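Local coordinates for enoyl-CoA hydratase carB homologue (Streptomyces cattleya, PDB 5O34), which is probably a crotonase-family lyase of thienamycin biosynthesis, likely making the carboxymethylproline precursor of the carbapenem ring system as its homologue CarB does, at residues V153-S158 and F188-A193; C160-L165 and R254-F259; R196-R201 and D207-E212. All coordinates share one frame; numbering follows the deposited sequence.

Contact 1: V153-S158 and F188-A193; sequences VGLQIS and FMLEAA
Met-189 lays its thioether end across the root of the Gln-156 side chain, and the two chains meet at about a right angle. The methionine sets out toward helix 152-158 and runs extended through chi2 (171°). It then bends at chi3 (-84°), which swings CE back over the aliphatic part of the glutamine, 3.8 Å from Gln-156 CG and 3.9 Å from Gln-156 CB. The sulfur itself rests against the backbone, with Met-189 SD 3.3 Å from Gln-156 O. Beside this pair the contact is thin: the Leu-155 CD2 and Leu-190 CD2 methyls just meet at 4.5 Å, each leucine approaching with the end of its side chain. In the same turn of helix 152-158, Ser-158 OG donates to Leu-155 O at 2.7 Å, approaching in the carbonyl plane on a lone pair, so the serine hydroxyl is tied back onto its own helix.

Helix 152-158 belongs to the crotonase fold, in which the first turn of the corresponding helix usually borders the oxyanion hole; helix 184-194 packs on its middle, at Leu-155 and Gln-156. Tyr-132 of helix 120-137 also touches Met-189, while Leu-263 of helix 252-273 adds a further apolar neighbour. Leu-190 continues into a cluster with Met-202 and Leu-203 of helix 196-205.

No hydrogen bond joins the two helices here. The sulfur approaches the Gln-156 carbonyl oxygen from the side, and neither S-C bond is in line with that oxygen (CE-SD-O about 127°), so a directed chalcogen interaction is unlikely. The chemistry is that of a soft, polarisable thioether packed between buried helices, probably held mainly by dispersion.

Contact 2: C160-L165 and R254-F259; sequences CCDYRL and RVNAPF
Phe-259 and Cys-160 make the apolar half of this contact: ring atom Phe-259 CE2 lies 4.2 Å from Cys-160 CA and 4.4 Å from Cys-160 SG. It joins the loop leading into core strand 163-167 of the crotonase fold to the long helix 252-273 that packs at the trimer interface. The phenylalanine reaches the turn at Cys-160 because its CG is anti to the backbone N (chi1 -178°), directing the ring inward from the helix.

The polar half is bridged by water. Asp-162 OD1 and Asn-256 ND2 stand 3.9 Å apart, too far for a direct bond, although the carboxylate and amide planes are nearly parallel, 12° apart. One water instead bridges the two side chains through their oxygens, giving a hydrogen to each.

Outside this first shell, each polar group has firmer ties. Asp-162 OD2 forms a salt bridge with Arg-252 NE and accepts from the backbone N of Val-142, which ties the carboxylate to the adjacent core strand. Asn-256 ND2 donates to Ala-136 O on helix 120-137, leaving the amide oxygen to face the water. That oxygen also accepts from Arg-196 of a neighbouring subunit, whose guanidinium makes a cation-pi contact with Phe-259, so both halves meet at the subunit boundary. At the centre of the polar half, the bridging water donates to Asp-162 OD1 at 2.7 Å and to Asn-256 OD1 at 2.9 Å, with an angle of about 98° between the two acceptors.

Contact 3: R196-R201 and D207-E212; sequences RTVMQR and DEWPAE
Trp-209 NE1 is hydrogen-bonded to Asp-217 OD2 and has Val-198 CG1 packed 4.2 Å away, so the indole's polar corner is both satisfied and covered. The benzo end of the indole meets Arg-201. Trp-209 CZ2 sits over the centre of the guanidinium, 3.5 Å from NH2 and 3.6 Å from CZ of Arg-201. The two planes are turned 53° from each other, and this is therefore an oblique approach and not a parallel stack. A bend at chi3 (60°) turns the guanidinium back so that one of its faces meets Trp-209 CZ2, while the arginine's own CB lies 3.9 Å from Trp-209 CH2, so both ends of the side chain touch the benzo ring. Arg-213 adds a cation-pi contact with the same indole, and the carboxylate of Asp-217 would probably offset some of the positive charge gathered there.

The indole thus wedges between neighbouring elements of the chain: helix 196-205 presents Val-198 and Arg-201, helix 211-217 supplies Arg-213 and Asp-217, and strand 209-210, which carries the tryptophan, pairs antiparallel with strand 171-173 through Leu-172.

Contacts 1 and 2 are neighbours, their centres 10 Å apart, and they join where Met-189 CG meets Phe-259 CZ at 3.8 Å. Contact 3 lies further out, its centre 12 Å from that of contact 1, and the consecutive helices 184-194 and 196-205 link the two through Leu-190 CB and Met-199 CG, 3.7 Å apart. Contacts 2 and 3 do not touch within one chain (centres 19 Å apart), yet the trimer brings them together: Arg-196, from the helix of contact 3, reaches Asn-256 and Phe-259 of contact 2 in a neighbouring subunit. Of the three, contact 1 probably lies nearest the oxyanion hole, judging from the crotonase fold.

Contact 1: V153-S158 and F188-A193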
ATOM      1  N   VAL A 153      17.126   8.712   9.707  1.00 50.21           N
ATOM      2  CA  VAL A 153      18.026   7.911   8.864  1.00 49.25           C
ATOM      3  C   VAL A 153      18.126   6.470   9.378  1.00 51.83           C
ATOM      4  O   VAL A 153      18.171   5.536   8.567  1.00 51.32           O
ATOM      5  CB  VAL A 153      19.414   8.602   8.665  1.00 52.63           C
ATOM      6  CG1 VAL A 153      20.402   7.705   7.918  1.00 52.20           C
ATOM      7  CG2 VAL A 153      19.256   9.935   7.926  1.00 52.10           C
ATOM      8  N   GLY A 154      18.102   6.307  10.705  1.00 47.87           N
ATOM      9  CA  GLY A 154      18.131   5.003  11.362  1.00 46.82           C
ATOM     10  C   GLY A 154      16.939   4.163  10.954  1.00 49.24           C
ATOM     11  O   GLY A 154      17.100   3.024  10.498  1.00 49.25           O
ATOM     12  N   LEU A 155      15.735   4.751  11.061  1.00 44.57           N
ATOM     13  CA  LEU A 155      14.485   4.117  10.630  1.00 44.40           C
ATOM     14  C   LEU A 155      14.500   3.861   9.107  1.00 47.36           C
ATOM     15  O   LEU A 155      14.102   2.779   8.673  1.00 47.08           O
ATOM     16  CB  LEU A 155      13.264   4.976  11.045  1.00 44.17           C
ATOM     17  CG  LEU A 155      11.849   4.478  10.678  1.00 47.88           C
ATOM     18  CD1 LEU A 155      11.626   3.010  11.057  1.00 47.56           C
ATOM     19  CD2 LEU A 155      10.799   5.366  11.312  1.00 48.75           C
ATOM     20  N   GLN A 156      15.011   4.826   8.315  1.00 43.34           N
ATOM     21  CA  GLN A 156      15.111   4.714   6.850  1.00 43.06           C
ATOM     22  C   GLN A 156      15.943   3.507   6.382  1.00 47.84           C
ATOM     23  O   GLN A 156      15.541   2.819   5.441  1.00 47.91           O
ATOM     24  CB  GLN A 156      15.613   6.024   6.233  1.00 44.11           C
ATOM     25  CG  GLN A 156      14.519   7.097   6.150  1.00 45.42           C
ATOM     26  CD  GLN A 156      15.006   8.515   6.005  1.00 59.30           C
ATOM     27  OE1 GLN A 156      14.403   9.448   6.551  1.00 56.47           O
ATOM     28  NE2 GLN A 156      16.072   8.727   5.239  1.00 47.97           N
ATOM     29  N   ILE A 157      17.057   3.206   7.076  1.00 45.83           N
ATOM     30  CA  ILE A 157      17.906   2.035   6.781  1.00 46.11           C
ATOM     31  C   ILE A 157      17.097   0.754   7.010  1.00 48.03           C
ATOM     32  O   ILE A 157      17.099  -0.129   6.149  1.00 48.28           O
ATOM     33  CB  ILE A 157      19.237   2.059   7.603  1.00 50.25           C
ATOM     34  CG1 ILE A 157      20.113   3.271   7.184  1.00 51.60           C
ATOM     35  CG2 ILE A 157      20.031   0.735   7.448  1.00 50.80           C
ATOM     36  CD1 ILE A 157      21.176   3.731   8.217  1.00 59.45           C
ATOM     37  N   SER A 158      16.371   0.678   8.145  1.00 44.03           N
ATOM     38  CA  SER A 158      15.540  -0.484   8.491  1.00 43.58           C
ATOM     39  C   SER A 158      14.441  -0.715   7.444  1.00 47.13           C
ATOM     40  O   SER A 158      14.187  -1.866   7.068  1.00 46.41           O
ATOM     41  CB  SER A 158      14.968  -0.351   9.903  1.00 45.41           C
ATOM     42  OG  SER A 158      13.751   0.380   9.958  1.00 50.27           O
ATOM     43  N   PHE A 188       8.663   8.593   1.074  1.00 48.45           N
ATOM     44  CA  PHE A 188       8.646   7.478   0.120  1.00 47.60           C
ATOM     45  C   PHE A 188       8.707   6.096   0.800  1.00 53.48           C
ATOM     46  O   PHE A 188       7.892   5.219   0.491  1.00 54.07           O
ATOM     47  CB  PHE A 188       9.767   7.616  -0.925  1.00 48.82           C
ATOM     48  CG  PHE A 188       9.796   6.446  -1.876  1.00 50.00           C
ATOM     49  CD1 PHE A 188       8.907   6.375  -2.943  1.00 52.32           C
ATOM     50  CD2 PHE A 188      10.665   5.380  -1.668  1.00 51.19           C
ATOM     51  CE1 PHE A 188       8.886   5.264  -3.781  1.00 52.45           C
ATOM     52  CE2 PHE A 188      10.645   4.272  -2.511  1.00 53.50           C
ATOM     53  CZ  PHE A 188       9.743   4.215  -3.551  1.00 51.41           C
ATOM     54  N   MET A 189       9.681   5.904   1.702  1.00 50.86           N
ATOM     55  CA  MET A 189       9.932   4.635   2.383  1.00 51.30           C
ATOM     56  C   MET A 189       8.806   4.193   3.322  1.00 54.05           C
ATOM     57  O   MET A 189       8.515   2.994   3.384  1.00 53.65           O
ATOM     58  CB  MET A 189      11.286   4.662   3.111  1.00 54.25           C
ATOM     59  CG  MET A 189      12.451   4.254   2.216  1.00 58.98           C
ATOM     60  SD  MET A 189      14.116   4.486   2.915  1.00 63.83           S
ATOM     61  CE  MET A 189      14.346   6.086   2.532  1.00 60.53           C
ATOM     62  N   LEU A 190       8.171   5.141   4.043  1.00 49.44           N
ATOM     63  CA  LEU A 190       7.076   4.815   4.964  1.00 48.53           C
ATOM     64  C   LEU A 190       5.807   4.416   4.208  1.00 52.11           C
ATOM     65  O   LEU A 190       5.009   3.608   4.700  1.00 50.37           O
ATOM     66  CB  LEU A 190       6.769   5.992   5.891  1.00 48.12           C
ATOM     67  CG  LEU A 190       7.704   6.289   7.056  1.00 51.28           C
ATOM     68  CD1 LEU A 190       7.237   7.537   7.762  1.00 50.59           C
ATOM     69  CD2 LEU A 190       7.730   5.143   8.054  1.00 52.41           C
ATOM     70  N   GLU A 191       5.622   5.000   3.015  1.00 50.48           N
ATOM     71  CA  GLU A 191       4.491   4.712   2.140  1.00 50.82           C
ATOM     72  C   GLU A 191       4.604   3.266   1.662  1.00 53.12           C
ATOM     73  O   GLU A 191       3.646   2.508   1.799  1.00 53.10           O
ATOM     74  CB  GLU A 191       4.462   5.691   0.964  1.00 52.48           C
ATOM     75  CG  GLU A 191       3.268   5.499   0.044  1.00 65.46           C
ATOM     76  CD  GLU A 191       2.752   6.754  -0.633  1.00 94.56           C
ATOM     77  OE1 GLU A 191       1.555   6.764  -0.996  1.00102.13           O
ATOM     78  OE2 GLU A 191       3.530   7.723  -0.801  1.00 91.37           O
ATOM     79  N   ALA A 192       5.797   2.875   1.184  1.00 48.57           N
ATOM     80  CA  ALA A 192       6.100   1.530   0.692  1.00 47.77           C
ATOM     81  C   ALA A 192       5.920   0.428   1.735  1.00 53.80           C
ATOM     82  O   ALA A 192       5.353  -0.615   1.412  1.00 55.53           O
ATOM     83  CB  ALA A 192       7.500   1.495   0.105  1.00 48.04           C
ATOM     84  N   ALA A 193       6.311   0.684   2.991  1.00 50.45           N
ATOM     85  CA  ALA A 193       6.231  -0.298   4.078  1.00 50.10           C
ATOM     86  C   ALA A 193       4.908  -0.349   4.839  1.00 54.20           C
ATOM     87  O   ALA A 193       4.411  -1.444   5.137  1.00 54.96           O
ATOM     88  CB  ALA A 193       7.370  -0.073   5.057  1.00 50.79           C
TER

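Contact 2: C160-L165 and R254-F259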
ATOM      1  N   CYS A 160      14.649  -0.463   4.352  1.00 46.34           N
ATOM      2  CA  CYS A 160      15.250  -1.025   3.135  1.00 46.85           C
ATOM      3  C   CYS A 160      15.426  -2.545   3.270  1.00 51.79           C
ATOM      4  O   CYS A 160      15.620  -3.242   2.260  1.00 50.97           O
ATOM      5  CB  CYS A 160      16.580  -0.349   2.817  1.00 47.34           C
ATOM      6  SG  CYS A 160      16.461   1.421   2.495  1.00 51.24           S
ATOM      7  N   CYS A 161      15.355  -3.045   4.529  1.00 49.03           N
ATOM      8  CA  CYS A 161      15.489  -4.462   4.892  1.00 49.64           C
ATOM      9  C   CYS A 161      14.180  -5.229   4.659  1.00 52.02           C
ATOM     10  O   CYS A 161      13.096  -4.645   4.714  1.00 51.69           O
ATOM     11  CB  CYS A 161      15.980  -4.615   6.333  1.00 50.67           C
ATOM     12  SG  CYS A 161      17.505  -3.703   6.700  1.00 54.96           S
ATOM     13  N   ASP A 162      14.289  -6.542   4.410  1.00 47.95           N
ATOM     14  CA  ASP A 162      13.163  -7.436   4.138  1.00 47.44           C
ATOM     15  C   ASP A 162      12.358  -7.844   5.364  1.00 50.69           C
ATOM     16  O   ASP A 162      11.256  -8.360   5.195  1.00 50.84           O
ATOM     17  CB  ASP A 162      13.654  -8.703   3.432  1.00 49.84           C
ATOM     18  CG  ASP A 162      14.543  -8.403   2.256  1.00 63.43           C
ATOM     19  OD1 ASP A 162      14.003  -8.209   1.142  1.00 65.08           O
ATOM     20  OD2 ASP A 162      15.765  -8.265   2.464  1.00 66.44           O
ATOM     21  N   TYR A 163      12.910  -7.684   6.582  1.00 45.76           N
ATOM     22  CA  TYR A 163      12.237  -8.097   7.811  1.00 44.78           C
ATOM     23  C   TYR A 163      12.739  -7.270   8.971  1.00 49.72           C
ATOM     24  O   TYR A 163      13.929  -7.267   9.265  1.00 49.01           O
ATOM     25  CB  TYR A 163      12.462  -9.603   8.075  1.00 44.98           C
ATOM     26  CG  TYR A 163      11.380 -10.303   8.879  1.00 44.96           C
ATOM     27  CD1 TYR A 163      10.454 -11.144   8.261  1.00 46.05           C
ATOM     28  CD2 TYR A 163      11.337 -10.201  10.269  1.00 45.05           C
ATOM     29  CE1 TYR A 163       9.491 -11.836   9.003  1.00 44.91           C
ATOM     30  CE2 TYR A 163      10.375 -10.880  11.018  1.00 45.47           C
ATOM     31  CZ  TYR A 163       9.459 -11.701  10.381  1.00 50.87           C
ATOM     32  OH  TYR A 163       8.521 -12.374  11.128  1.00 51.61           O
ATOM     33  N   ARG A 164      11.830  -6.539   9.612  1.00 47.68           N
ATOM     34  CA  ARG A 164      12.161  -5.723  10.768  1.00 47.88           C
ATOM     35  C   ARG A 164      11.605  -6.392  12.016  1.00 53.83           C
ATOM     36  O   ARG A 164      10.395  -6.588  12.150  1.00 53.82           O
ATOM     37  CB  ARG A 164      11.649  -4.287  10.599  1.00 47.01           C
ATOM     38  CG  ARG A 164      12.328  -3.556   9.444  1.00 55.52           C
ATOM     39  CD  ARG A 164      11.685  -2.218   9.136  1.00 55.16           C
ATOM     40  NE  ARG A 164      10.339  -2.344   8.575  1.00 52.01           N
ATOM     41  CZ  ARG A 164      10.063  -2.581   7.298  1.00 63.33           C
ATOM     42  NH1 ARG A 164      11.046  -2.756   6.420  1.00 55.44           N
ATOM     43  NH2 ARG A 164       8.806  -2.654   6.888  1.00 49.63           N
ATOM     44  N   LEU A 165      12.512  -6.809  12.889  1.00 52.31           N
ATOM     45  CA  LEU A 165      12.192  -7.460  14.146  1.00 52.73           C
ATOM     46  C   LEU A 165      12.427  -6.462  15.262  1.00 56.00           C
ATOM     47  O   LEU A 165      13.533  -5.932  15.411  1.00 55.07           O
ATOM     48  CB  LEU A 165      13.056  -8.707  14.307  1.00 53.60           C
ATOM     49  CG  LEU A 165      12.818  -9.585  15.530  1.00 59.92           C
ATOM     50  CD1 LEU A 165      11.446 -10.250  15.495  1.00 60.53           C
ATOM     51  CD2 LEU A 165      13.879 -10.635  15.618  1.00 62.53           C
ATOM     52  N   ARG A 254      14.499  -8.877  -7.747  1.00 55.64           N
ATOM     53  CA  ARG A 254      13.450  -8.598  -8.746  1.00 55.25           C
ATOM     54  C   ARG A 254      12.210  -7.964  -8.089  1.00 57.65           C
ATOM     55  O   ARG A 254      11.693  -6.954  -8.577  1.00 58.75           O
ATOM     56  CB  ARG A 254      13.086  -9.855  -9.557  1.00 55.15           C
ATOM     57  CG  ARG A 254      14.304 -10.680  -9.943  1.00 65.73           C
ATOM     58  CD  ARG A 254      14.222 -11.325 -11.316  1.00 83.52           C
ATOM     59  NE  ARG A 254      15.018 -12.557 -11.376  1.00 96.61           N
ATOM     60  CZ  ARG A 254      16.346 -12.605 -11.480  1.00114.18           C
ATOM     61  NH1 ARG A 254      17.056 -11.483 -11.541  1.00102.94           N
ATOM     62  NH2 ARG A 254      16.973 -13.772 -11.514  1.00103.88           N
ATOM     63  N   VAL A 255      11.775  -8.534  -6.956  1.00 51.04           N
ATOM     64  CA  VAL A 255      10.650  -8.070  -6.145  1.00 49.80           C
ATOM     65  C   VAL A 255      10.903  -6.630  -5.592  1.00 53.07           C
ATOM     66  O   VAL A 255       9.966  -5.837  -5.480  1.00 53.83           O
ATOM     67  CB  VAL A 255      10.363  -9.133  -5.044  1.00 53.61           C
ATOM     68  CG1 VAL A 255       9.683  -8.539  -3.824  1.00 53.41           C
ATOM     69  CG2 VAL A 255       9.553 -10.305  -5.599  1.00 53.53           C
ATOM     70  N   ASN A 256      12.169  -6.290  -5.299  1.00 48.62           N
ATOM     71  CA  ASN A 256      12.580  -4.970  -4.808  1.00 47.80           C
ATOM     72  C   ASN A 256      12.876  -3.930  -5.903  1.00 50.37           C
ATOM     73  O   ASN A 256      12.997  -2.757  -5.565  1.00 50.34           O
ATOM     74  CB  ASN A 256      13.788  -5.094  -3.868  1.00 46.39           C
ATOM     75  CG  ASN A 256      13.470  -5.575  -2.474  1.00 65.19           C
ATOM     76  OD1 ASN A 256      12.363  -6.037  -2.172  1.00 58.67           O
ATOM     77  ND2 ASN A 256      14.455  -5.487  -1.591  1.00 55.98           N
ATOM     78  N   ALA A 257      12.986  -4.334  -7.193  1.00 46.71           N
ATOM     79  CA  ALA A 257      13.284  -3.417  -8.316  1.00 46.53           C
ATOM     80  C   ALA A 257      12.397  -2.135  -8.354  1.00 51.31           C
ATOM     81  O   ALA A 257      12.976  -1.046  -8.398  1.00 52.02           O
ATOM     82  CB  ALA A 257      13.243  -4.154  -9.648  1.00 47.11           C
ATOM     83  N   PRO A 258      11.039  -2.196  -8.260  1.00 48.29           N
ATOM     84  CA  PRO A 258      10.257  -0.938  -8.216  1.00 47.88           C
ATOM     85  C   PRO A 258      10.642  -0.015  -7.041  1.00 52.80           C
ATOM     86  O   PRO A 258      10.721   1.209  -7.223  1.00 52.62           O
ATOM     87  CB  PRO A 258       8.807  -1.426  -8.100  1.00 49.24           C
ATOM     88  CG  PRO A 258       8.829  -2.834  -8.621  1.00 53.33           C
ATOM     89  CD  PRO A 258      10.144  -3.379  -8.190  1.00 49.22           C
ATOM     90  N   PHE A 259      10.934  -0.607  -5.850  1.00 48.37           N
ATOM     91  CA  PHE A 259      11.353   0.112  -4.639  1.00 48.05           C
ATOM     92  C   PHE A 259      12.715   0.794  -4.845  1.00 49.71           C
ATOM     93  O   PHE A 259      12.892   1.960  -4.466  1.00 48.87           O
ATOM     94  CB  PHE A 259      11.358  -0.837  -3.421  1.00 50.76           C
ATOM     95  CG  PHE A 259      11.728  -0.194  -2.106  1.00 53.65           C
ATOM     96  CD1 PHE A 259      10.789   0.522  -1.372  1.00 58.07           C
ATOM     97  CD2 PHE A 259      13.011  -0.324  -1.587  1.00 56.98           C
ATOM     98  CE1 PHE A 259      11.134   1.124  -0.159  1.00 59.99           C
ATOM     99  CE2 PHE A 259      13.356   0.274  -0.369  1.00 61.04           C
ATOM    100  CZ  PHE A 259      12.417   0.998   0.337  1.00 59.64           C
TER
HETATM  101  O   HOH W   1      11.617  -8.058  -0.158  1.00 54.04           O

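Contact 3: R196-R201 and D207-E212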
ATOM      1  N   ARG A 196       0.344   4.931   2.782  1.00 46.38           N
ATOM      2  CA  ARG A 196       0.176   6.373   2.707  1.00 45.47           C
ATOM      3  C   ARG A 196      -0.350   7.023   4.006  1.00 46.77           C
ATOM      4  O   ARG A 196       0.223   8.011   4.456  1.00 46.33           O
ATOM      5  CB  ARG A 196      -0.728   6.682   1.499  1.00 45.90           C
ATOM      6  CG  ARG A 196      -0.801   8.124   1.109  1.00 56.32           C
ATOM      7  CD  ARG A 196      -1.328   8.276  -0.309  1.00 65.98           C
ATOM      8  NE  ARG A 196      -1.579   9.679  -0.630  1.00 71.09           N
ATOM      9  CZ  ARG A 196      -0.658  10.538  -1.057  1.00 75.35           C
ATOM     10  NH1 ARG A 196       0.597  10.145  -1.235  1.00 60.17           N
ATOM     11  NH2 ARG A 196      -0.986  11.794  -1.309  1.00 64.55           N
ATOM     12  N   THR A 197      -1.431   6.479   4.583  1.00 41.81           N
ATOM     13  CA  THR A 197      -2.088   6.963   5.803  1.00 41.33           C
ATOM     14  C   THR A 197      -1.115   6.990   6.996  1.00 46.34           C
ATOM     15  O   THR A 197      -0.987   8.032   7.649  1.00 45.94           O
ATOM     16  CB  THR A 197      -3.343   6.111   6.069  1.00 46.57           C
ATOM     17  OG1 THR A 197      -4.189   6.207   4.937  1.00 49.93           O
ATOM     18  CG2 THR A 197      -4.112   6.540   7.302  1.00 43.22           C
ATOM     19  N   VAL A 198      -0.422   5.854   7.260  1.00 42.38           N
ATOM     20  CA  VAL A 198       0.556   5.742   8.342  1.00 42.16           C
ATOM     21  C   VAL A 198       1.723   6.687   8.079  1.00 44.86           C
ATOM     22  O   VAL A 198       2.119   7.419   8.983  1.00 44.26           O
ATOM     23  CB  VAL A 198       0.984   4.280   8.633  1.00 45.80           C
ATOM     24  CG1 VAL A 198       2.137   4.223   9.639  1.00 45.50           C
ATOM     25  CG2 VAL A 198      -0.206   3.477   9.157  1.00 45.07           C
ATOM     26  N   MET A 199       2.200   6.744   6.832  1.00 40.75           N
ATOM     27  CA  MET A 199       3.263   7.666   6.445  1.00 40.44           C
ATOM     28  C   MET A 199       2.885   9.110   6.844  1.00 44.93           C
ATOM     29  O   MET A 199       3.652   9.786   7.540  1.00 45.14           O
ATOM     30  CB  MET A 199       3.510   7.567   4.932  1.00 42.52           C
ATOM     31  CG  MET A 199       4.587   8.523   4.413  1.00 46.02           C
ATOM     32  SD  MET A 199       3.982  10.141   3.861  1.00 50.50           S
ATOM     33  CE  MET A 199       2.971   9.667   2.401  1.00 45.79           C
ATOM     34  N   GLN A 200       1.685   9.554   6.414  1.00 41.11           N
ATOM     35  CA  GLN A 200       1.148  10.900   6.642  1.00 39.68           C
ATOM     36  C   GLN A 200       0.954  11.202   8.107  1.00 44.24           C
ATOM     37  O   GLN A 200       1.282  12.302   8.545  1.00 44.20           O
ATOM     38  CB  GLN A 200      -0.146  11.094   5.871  1.00 39.96           C
ATOM     39  CG  GLN A 200       0.085  11.311   4.379  1.00 38.48           C
ATOM     40  CD  GLN A 200      -1.145  11.077   3.527  1.00 50.58           C
ATOM     41  OE1 GLN A 200      -2.092  10.362   3.890  1.00 48.52           O
ATOM     42  NE2 GLN A 200      -1.132  11.627   2.340  1.00 38.70           N
ATOM     43  N   ARG A 201       0.473  10.216   8.874  1.00 41.83           N
ATOM     44  CA  ARG A 201       0.286  10.353  10.315  1.00 42.67           C
ATOM     45  C   ARG A 201       1.663  10.565  10.982  1.00 49.18           C
ATOM     46  O   ARG A 201       1.809  11.476  11.795  1.00 49.95           O
ATOM     47  CB  ARG A 201      -0.399   9.108  10.894  1.00 41.67           C
ATOM     48  CG  ARG A 201      -1.884   8.973  10.591  1.00 47.65           C
ATOM     49  CD  ARG A 201      -2.439   7.652  11.109  1.00 56.41           C
ATOM     50  NE  ARG A 201      -2.269   7.516  12.564  1.00 65.96           N
ATOM     51  CZ  ARG A 201      -2.120   6.358  13.208  1.00 76.11           C
ATOM     52  NH1 ARG A 201      -2.124   5.211  12.539  1.00 63.92           N
ATOM     53  NH2 ARG A 201      -1.960   6.341  14.527  1.00 58.18           N
ATOM     54  N   ASP A 207       4.955  11.937  16.079  1.00 55.04           N
ATOM     55  CA  ASP A 207       4.717  11.062  17.221  1.00 55.05           C
ATOM     56  C   ASP A 207       5.529   9.792  17.086  1.00 59.43           C
ATOM     57  O   ASP A 207       5.904   9.392  15.978  1.00 59.03           O
ATOM     58  CB  ASP A 207       3.223  10.690  17.318  1.00 57.27           C
ATOM     59  CG  ASP A 207       2.289  11.783  17.823  1.00 70.78           C
ATOM     60  OD1 ASP A 207       2.777  12.917  18.099  1.00 71.17           O
ATOM     61  OD2 ASP A 207       1.070  11.508  17.952  1.00 77.65           O
ATOM     62  N   GLU A 208       5.778   9.148  18.225  1.00 56.42           N
ATOM     63  CA  GLU A 208       6.523   7.905  18.305  1.00 56.11           C
ATOM     64  C   GLU A 208       5.565   6.750  18.113  1.00 58.84           C
ATOM     65  O   GLU A 208       4.410   6.817  18.530  1.00 60.00           O
ATOM     66  CB  GLU A 208       7.265   7.790  19.647  1.00 57.70           C
ATOM     67  CG  GLU A 208       8.232   8.944  19.903  1.00 70.77           C
ATOM     68  CD  GLU A 208       9.046   8.911  21.191  1.00 93.37           C
ATOM     69  OE1 GLU A 208       8.770   8.054  22.062  1.00 87.75           O
ATOM     70  OE2 GLU A 208       9.951   9.764  21.340  1.00 84.77           O
ATOM     71  N   TRP A 209       6.040   5.708  17.449  1.00 53.91           N
ATOM     72  CA  TRP A 209       5.273   4.518  17.185  1.00 52.96           C
ATOM     73  C   TRP A 209       5.791   3.392  18.059  1.00 59.19           C
ATOM     74  O   TRP A 209       6.794   2.768  17.705  1.00 59.65           O
ATOM     75  CB  TRP A 209       5.325   4.156  15.693  1.00 50.58           C
ATOM     76  CG  TRP A 209       4.045   4.414  14.962  1.00 50.37           C
ATOM     77  CD1 TRP A 209       3.217   3.482  14.425  1.00 52.96           C
ATOM     78  CD2 TRP A 209       3.452   5.689  14.683  1.00 49.82           C
ATOM     79  NE1 TRP A 209       2.124   4.089  13.861  1.00 52.19           N
ATOM     80  CE2 TRP A 209       2.254   5.447  13.979  1.00 53.43           C
ATOM     81  CE3 TRP A 209       3.824   7.019  14.943  1.00 51.00           C
ATOM     82  CZ2 TRP A 209       1.422   6.480  13.534  1.00 52.40           C
ATOM     83  CZ3 TRP A 209       2.992   8.042  14.510  1.00 52.37           C
ATOM     84  CH2 TRP A 209       1.812   7.768  13.807  1.00 52.87           C
ATOM     85  N   PRO A 210       5.122   3.121  19.207  1.00 56.51           N
ATOM     86  CA  PRO A 210       5.537   1.974  20.040  1.00 56.17           C
ATOM     87  C   PRO A 210       5.406   0.659  19.275  1.00 60.22           C
ATOM     88  O   PRO A 210       4.684   0.583  18.273  1.00 61.21           O
ATOM     89  CB  PRO A 210       4.607   2.029  21.263  1.00 57.98           C
ATOM     90  CG  PRO A 210       3.533   2.977  20.923  1.00 62.93           C
ATOM     91  CD  PRO A 210       3.926   3.808  19.748  1.00 58.41           C
ATOM     92  N   ALA A 211       6.159  -0.360  19.734  1.00 56.45           N
ATOM     93  CA  ALA A 211       6.307  -1.672  19.090  1.00 56.37           C
ATOM     94  C   ALA A 211       5.011  -2.336  18.606  1.00 61.96           C
ATOM     95  O   ALA A 211       4.979  -2.801  17.458  1.00 61.73           O
ATOM     96  CB  ALA A 211       7.072  -2.620  19.999  1.00 56.97           C
ATOM     97  N   GLU A 212       3.953  -2.354  19.451  1.00 60.09           N
ATOM     98  CA  GLU A 212       2.636  -2.991  19.192  1.00 60.18           C
ATOM     99  C   GLU A 212       1.851  -2.307  18.076  1.00 60.97           C
ATOM    100  O   GLU A 212       1.334  -2.978  17.178  1.00 60.45           O
ATOM    101  CB  GLU A 212       1.812  -3.110  20.499  1.00 62.14           C
ATOM    102  CG  GLU A 212       2.371  -4.121  21.502  1.00 77.88           C
ATOM    103  CD  GLU A 212       2.802  -5.477  20.956  1.00 99.32           C
ATOM    104  OE1 GLU A 212       1.983  -6.140  20.275  1.00 80.32           O
ATOM    105  OE2 GLU A 212       3.960  -5.880  21.218  1.00 94.34           O
TER